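Local coordinates for protein ethylbenzene dehydrogenase beta-subunit (Aromatoleum aromaticum, PDB 2IVF) that serves as the iron-sulfur subunit of a heterotrimeric dehydrogenase, holding three iron/sulfur clusters (SF4) and one fe3-s4 cluster in a ferredoxin-like protein scaffold, at residues K249-H261 against T266-A278. Residues are numbered along the deposited sequence; the frame is centred on the assembly and turned at random.
Sequences KLVKKWKVALPLH and TGPNIYYVPPMGA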
loop_
_atom_site.group_PDB
_atom_site.type_symbol
_atom_site.label_atom_id
_atom_site.label_comp_id
_atom_site.label_asym_id
_atom_site.label_seq_id
_atom_site.Cartn_x
_atom_site.Cartn_y
_atom_site.Cartn_z
ATOM N N LYS B 249 6.225 -12.009 29.110
ATOM C CA LYS B 249 6.149 -13.442 28.758
ATOM C C LYS B 249 7.031 -13.834 27.577
ATOM O O LYS B 249 7.628 -14.910 27.561
ATOM C CB LYS B 249 4.700 -13.837 28.506
ATOM C CG LYS B 249 3.905 -13.907 29.790
ATOM C CD LYS B 249 2.420 -14.111 29.514
ATOM C CE LYS B 249 1.570 -13.976 30.807
ATOM N NZ LYS B 249 0.160 -13.950 30.429
ATOM N N LEU B 250 7.152 -12.949 26.621
ATOM C CA LEU B 250 7.987 -13.191 25.431
ATOM C C LEU B 250 9.460 -12.923 25.632
ATOM O O LEU B 250 10.293 -13.691 25.106
ATOM C CB LEU B 250 7.458 -12.369 24.266
ATOM C CG LEU B 250 6.029 -12.712 23.816
ATOM C CD1 LEU B 250 5.567 -11.747 22.779
ATOM C CD2 LEU B 250 5.813 -14.192 23.318
ATOM N N VAL B 251 9.790 -11.902 26.441
ATOM C CA VAL B 251 11.207 -11.475 26.648
ATOM C C VAL B 251 11.824 -12.270 27.779
ATOM O O VAL B 251 12.949 -12.791 27.655
ATOM C CB VAL B 251 11.307 -9.945 26.948
ATOM C CG1 VAL B 251 12.763 -9.470 27.304
ATOM C CG2 VAL B 251 10.780 -9.102 25.797
ATOM N N LYS B 252 11.073 -12.391 28.877
ATOM C CA LYS B 252 11.617 -12.946 30.102
ATOM C C LYS B 252 11.286 -14.401 30.345
ATOM O O LYS B 252 12.110 -15.118 30.886
ATOM C CB LYS B 252 11.164 -12.137 31.321
ATOM C CG LYS B 252 11.556 -10.675 31.326
ATOM C CD LYS B 252 13.044 -10.445 31.194
ATOM C CE LYS B 252 13.782 -10.900 32.395
ATOM N NZ LYS B 252 15.182 -10.367 32.296
ATOM N N LYS B 253 10.084 -14.846 30.002
ATOM C CA LYS B 253 9.643 -16.206 30.326
ATOM C C LYS B 253 10.029 -17.167 29.185
ATOM O O LYS B 253 10.856 -18.054 29.365
ATOM C CB LYS B 253 8.136 -16.218 30.602
ATOM C CG LYS B 253 7.453 -17.604 30.910
ATOM C CD LYS B 253 5.909 -17.381 31.062
ATOM C CE LYS B 253 5.133 -18.631 31.330
ATOM N NZ LYS B 253 3.650 -18.362 31.358
ATOM N N TRP B 254 9.447 -16.969 28.021
ATOM C CA TRP B 254 9.761 -17.777 26.852
ATOM C C TRP B 254 11.102 -17.414 26.251
ATOM O O TRP B 254 11.714 -18.229 25.551
ATOM C CB TRP B 254 8.662 -17.618 25.796
ATOM C CG TRP B 254 7.477 -18.380 26.169
ATOM C CD1 TRP B 254 6.407 -17.925 26.871
ATOM C CD2 TRP B 254 7.223 -19.772 25.901
ATOM N NE1 TRP B 254 5.512 -18.942 27.067
ATOM C CE2 TRP B 254 5.993 -20.089 26.481
ATOM C CE3 TRP B 254 7.934 -20.782 25.236
ATOM C CZ2 TRP B 254 5.425 -21.385 26.403
ATOM C CZ3 TRP B 254 7.365 -22.052 25.136
ATOM C CH2 TRP B 254 6.136 -22.352 25.736
ATOM N N LYS B 255 11.505 -16.166 26.451
ATOM C CA LYS B 255 12.763 -15.604 25.946
ATOM C C LYS B 255 12.890 -15.782 24.436
ATOM O O LYS B 255 13.921 -16.210 23.946
ATOM C CB LYS B 255 13.970 -16.219 26.654
ATOM C CG LYS B 255 13.809 -16.298 28.164
ATOM C CD LYS B 255 15.066 -16.734 28.912
ATOM C CE LYS B 255 14.822 -16.760 30.448
ATOM N NZ LYS B 255 13.885 -17.855 31.038
ATOM N N VAL B 256 11.844 -15.428 23.714
ATOM C CA VAL B 256 11.833 -15.569 22.236
ATOM C C VAL B 256 11.955 -14.228 21.543
ATOM O O VAL B 256 12.026 -14.156 20.330
ATOM C CB VAL B 256 10.539 -16.283 21.734
ATOM C CG1 VAL B 256 10.587 -17.762 22.132
ATOM C CG2 VAL B 256 9.291 -15.577 22.264
ATOM N N ALA B 257 11.965 -13.154 22.340
ATOM C CA ALA B 257 12.039 -11.811 21.826
ATOM C C ALA B 257 13.442 -11.293 22.230
ATOM O O ALA B 257 13.786 -11.251 23.418
ATOM C CB ALA B 257 10.907 -10.956 22.386
ATOM N N LEU B 258 14.267 -11.016 21.229
ATOM C CA LEU B 258 15.674 -10.716 21.395
ATOM C C LEU B 258 16.037 -9.287 21.028
ATOM O O LEU B 258 15.493 -8.706 20.111
ATOM C CB LEU B 258 16.517 -11.654 20.522
ATOM C CG LEU B 258 16.278 -13.138 20.716
ATOM C CD1 LEU B 258 17.011 -13.929 19.642
ATOM C CD2 LEU B 258 16.632 -13.618 22.154
ATOM N N PRO B 259 17.037 -8.734 21.727
ATOM C CA PRO B 259 17.463 -7.390 21.475
ATOM C C PRO B 259 18.193 -7.221 20.181
ATOM O O PRO B 259 18.912 -8.125 19.716
ATOM C CB PRO B 259 18.430 -7.098 22.636
ATOM C CG PRO B 259 18.968 -8.377 23.009
ATOM C CD PRO B 259 17.813 -9.356 22.807
ATOM N N LEU B 260 18.024 -6.051 19.591
ATOM C CA LEU B 260 18.755 -5.738 18.381
ATOM C C LEU B 260 20.163 -5.206 18.733
ATOM O O LEU B 260 20.329 -4.213 19.462
ATOM C CB LEU B 260 17.939 -4.777 17.484
ATOM C CG LEU B 260 18.634 -4.195 16.232
ATOM C CD1 LEU B 260 18.870 -5.269 15.191
ATOM C CD2 LEU B 260 17.794 -3.012 15.632
ATOM N N HIS B 261 21.191 -5.891 18.256
ATOM C CA HIS B 261 22.556 -5.425 18.419
ATOM C C HIS B 261 22.908 -5.134 19.897
ATOM O O HIS B 261 23.447 -4.082 20.218
ATOM C CB HIS B 261 22.813 -4.179 17.559
ATOM C CG HIS B 261 22.987 -4.455 16.085
ATOM N ND1 HIS B 261 23.932 -5.334 15.591
ATOM C CD2 HIS B 261 22.385 -3.910 15.012
ATOM C CE1 HIS B 261 23.889 -5.316 14.268
ATOM N NE2 HIS B 261 22.945 -4.471 13.896
ATOM N N THR B 266 24.333 -1.003 25.036
ATOM C CA THR B 266 23.383 -0.060 25.594
ATOM C C THR B 266 22.206 -0.691 26.335
ATOM O O THR B 266 21.481 0.024 27.008
ATOM C CB THR B 266 22.810 0.866 24.512
ATOM O OG1 THR B 266 21.939 0.141 23.631
ATOM C CG2 THR B 266 23.944 1.517 23.697
ATOM N N GLY B 267 22.027 -2.004 26.251
ATOM C CA GLY B 267 20.884 -2.632 26.908
ATOM C C GLY B 267 19.567 -2.140 26.329
ATOM O O GLY B 267 18.720 -1.566 27.025
ATOM N N PRO B 268 19.342 -2.385 25.044
ATOM C CA PRO B 268 18.148 -1.907 24.396
ATOM C C PRO B 268 16.894 -2.582 24.917
ATOM O O PRO B 268 16.961 -3.731 25.354
ATOM C CB PRO B 268 18.352 -2.330 22.948
ATOM C CG PRO B 268 19.229 -3.502 23.085
ATOM C CD PRO B 268 20.159 -3.174 24.124
ATOM N N ASN B 269 15.767 -1.874 24.836
ATOM C CA ASN B 269 14.520 -2.368 25.367
ATOM C C ASN B 269 13.411 -2.438 24.340
ATOM O O ASN B 269 12.240 -2.303 24.640
ATOM C CB ASN B 269 14.133 -1.562 26.594
ATOM C CG ASN B 269 15.091 -1.753 27.707
ATOM O OD1 ASN B 269 15.752 -0.798 28.187
ATOM N ND2 ASN B 269 15.215 -2.985 28.147
ATOM N N ILE B 270 13.806 -2.687 23.103
ATOM C CA ILE B 270 12.927 -3.305 22.141
ATOM C C ILE B 270 13.439 -4.724 21.852
ATOM O O ILE B 270 14.647 -4.942 21.759
ATOM C CB ILE B 270 12.872 -2.486 20.876
ATOM C CG1 ILE B 270 12.262 -1.097 21.232
ATOM C CG2 ILE B 270 12.017 -3.215 19.803
ATOM C CD1 ILE B 270 12.267 -0.119 20.028
ATOM N N TYR B 271 12.509 -5.675 21.714
ATOM C CA TYR B 271 12.867 -7.075 21.554
ATOM C C TYR B 271 12.121 -7.644 20.375
ATOM O O TYR B 271 10.945 -7.376 20.187
ATOM C CB TYR B 271 12.600 -7.859 22.828
ATOM C CG TYR B 271 13.299 -7.274 24.026
ATOM C CD1 TYR B 271 12.758 -6.187 24.715
ATOM C CD2 TYR B 271 14.503 -7.810 24.485
ATOM C CE1 TYR B 271 13.431 -5.636 25.815
ATOM C CE2 TYR B 271 15.168 -7.268 25.551
ATOM C CZ TYR B 271 14.630 -6.204 26.225
ATOM O OH TYR B 271 15.352 -5.754 27.285
ATOM N N TYR B 272 12.823 -8.458 19.616
ATOM C CA TYR B 272 12.349 -8.932 18.337
ATOM C C TYR B 272 12.226 -10.452 18.345
ATOM O O TYR B 272 13.112 -11.147 18.822
ATOM C CB TYR B 272 13.343 -8.546 17.250
ATOM C CG TYR B 272 13.387 -7.075 16.991
ATOM C CD1 TYR B 272 14.227 -6.249 17.749
ATOM C CD2 TYR B 272 12.653 -6.507 15.960
ATOM C CE1 TYR B 272 14.281 -4.901 17.497
ATOM C CE2 TYR B 272 12.666 -5.160 15.728
ATOM C CZ TYR B 272 13.481 -4.361 16.487
ATOM O OH TYR B 272 13.542 -3.019 16.239
ATOM N N VAL B 273 11.075 -10.946 17.908
ATOM C CA VAL B 273 10.901 -12.387 17.604
ATOM C C VAL B 273 11.483 -12.590 16.206
ATOM O O VAL B 273 10.995 -12.005 15.211
ATOM C CB VAL B 273 9.436 -12.853 17.637
ATOM C CG1 VAL B 273 9.366 -14.370 17.464
ATOM C CG2 VAL B 273 8.751 -12.419 18.971
ATOM N N PRO B 274 12.547 -13.402 16.114
ATOM C CA PRO B 274 13.209 -13.504 14.829
ATOM C C PRO B 274 12.351 -14.298 13.841
ATOM O O PRO B 274 11.534 -15.157 14.245
ATOM C CB PRO B 274 14.517 -14.235 15.173
ATOM C CG PRO B 274 14.213 -15.073 16.339
ATOM C CD PRO B 274 13.227 -14.228 17.141
ATOM N N PRO B 275 12.587 -14.060 12.543
ATOM C CA PRO B 275 11.822 -14.681 11.514
ATOM C C PRO B 275 12.224 -16.108 11.268
ATOM O O PRO B 275 13.415 -16.412 11.134
ATOM C CB PRO B 275 12.124 -13.818 10.281
ATOM C CG PRO B 275 13.485 -13.351 10.463
ATOM C CD PRO B 275 13.649 -13.195 11.989
ATOM N N MET B 276 11.232 -16.965 11.172
ATOM C CA MET B 276 11.419 -18.381 10.811
ATOM C C MET B 276 11.860 -18.503 9.351
ATOM O O MET B 276 12.769 -19.285 9.040
ATOM C CB MET B 276 10.116 -19.150 11.044
ATOM C CG MET B 276 9.703 -19.251 12.517
ATOM S SD MET B 276 8.080 -20.003 12.724
ATOM C CE MET B 276 6.973 -18.744 12.063
ATOM N N GLY B 277 11.245 -17.702 8.474
ATOM C CA GLY B 277 11.551 -17.708 7.042
ATOM C C GLY B 277 11.023 -18.932 6.331
ATOM O O GLY B 277 10.511 -19.858 6.954
ATOM N N ALA B 278 11.071 -18.883 5.011
ATOM C CA ALA B 278 10.614 -19.953 4.171
ATOM C C ALA B 278 11.681 -20.998 3.922
ATOM O O ALA B 278 12.870 -20.684 3.809
ATOM C CB ALA B 278 10.081 -19.367 2.822
HETATM O O HOH W 1 16.540 -3.714 20.264
HETATM O O HOH W 2 23.176 -2.101 22.689
#
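V251 of helix 246-253 sets its two methyls against the Y271 ring. CG1 lies over the centre of one face, 3.7 Å from the centroid and 12° off the ring normal, a CH-pi contact, while CG2 rests on the ring's root at Y271 CG. CG1 stands anti to the backbone N (chi1 175°) and CG2 anti to the carbonyl carbon, which turns both methyls onto the ring, and the two side chains meet at about a right angle. A257 adds its methyl alongside the tyrosine stem, CB to CB 3.6 Å, and P259 approaches Y271 CD2 obliquely with its CD.

The backbones of L258 and Y272 are joined by a reciprocal pair of hydrogen bonds. L258 N to Y272 O, 2.7 Å, is almost straight at 172°; its partner, Y272 N to L258 O, is more bent, and together they make L258 and Y272 a hydrogen-bonded antiparallel pair. The Y272 side chain leaves on the face of the sheet away from Y271: L258 O lies in plane at its ring edge, L260 CB packs obliquely 3.7 Å from CE1, and its hydroxyl is bonded to A148 O. A water accepts from L260 N and donates to I270 O, spanning the gap between the two chain segments beyond that pair. Toward the connecting loop, P259 CB touches P268 CG at 3.7 Å, and the P268 side chain lies about 6 Å from a bound iron/sulfur cluster.

Helix 246-253 thus packs onto one face of a short antiparallel beta hairpin, whose weakly bonded strand 258-259 is outermost, next to 270-273, in a four-stranded mixed sheet within the chain of this ferredoxin-like, cluster-binding subunit.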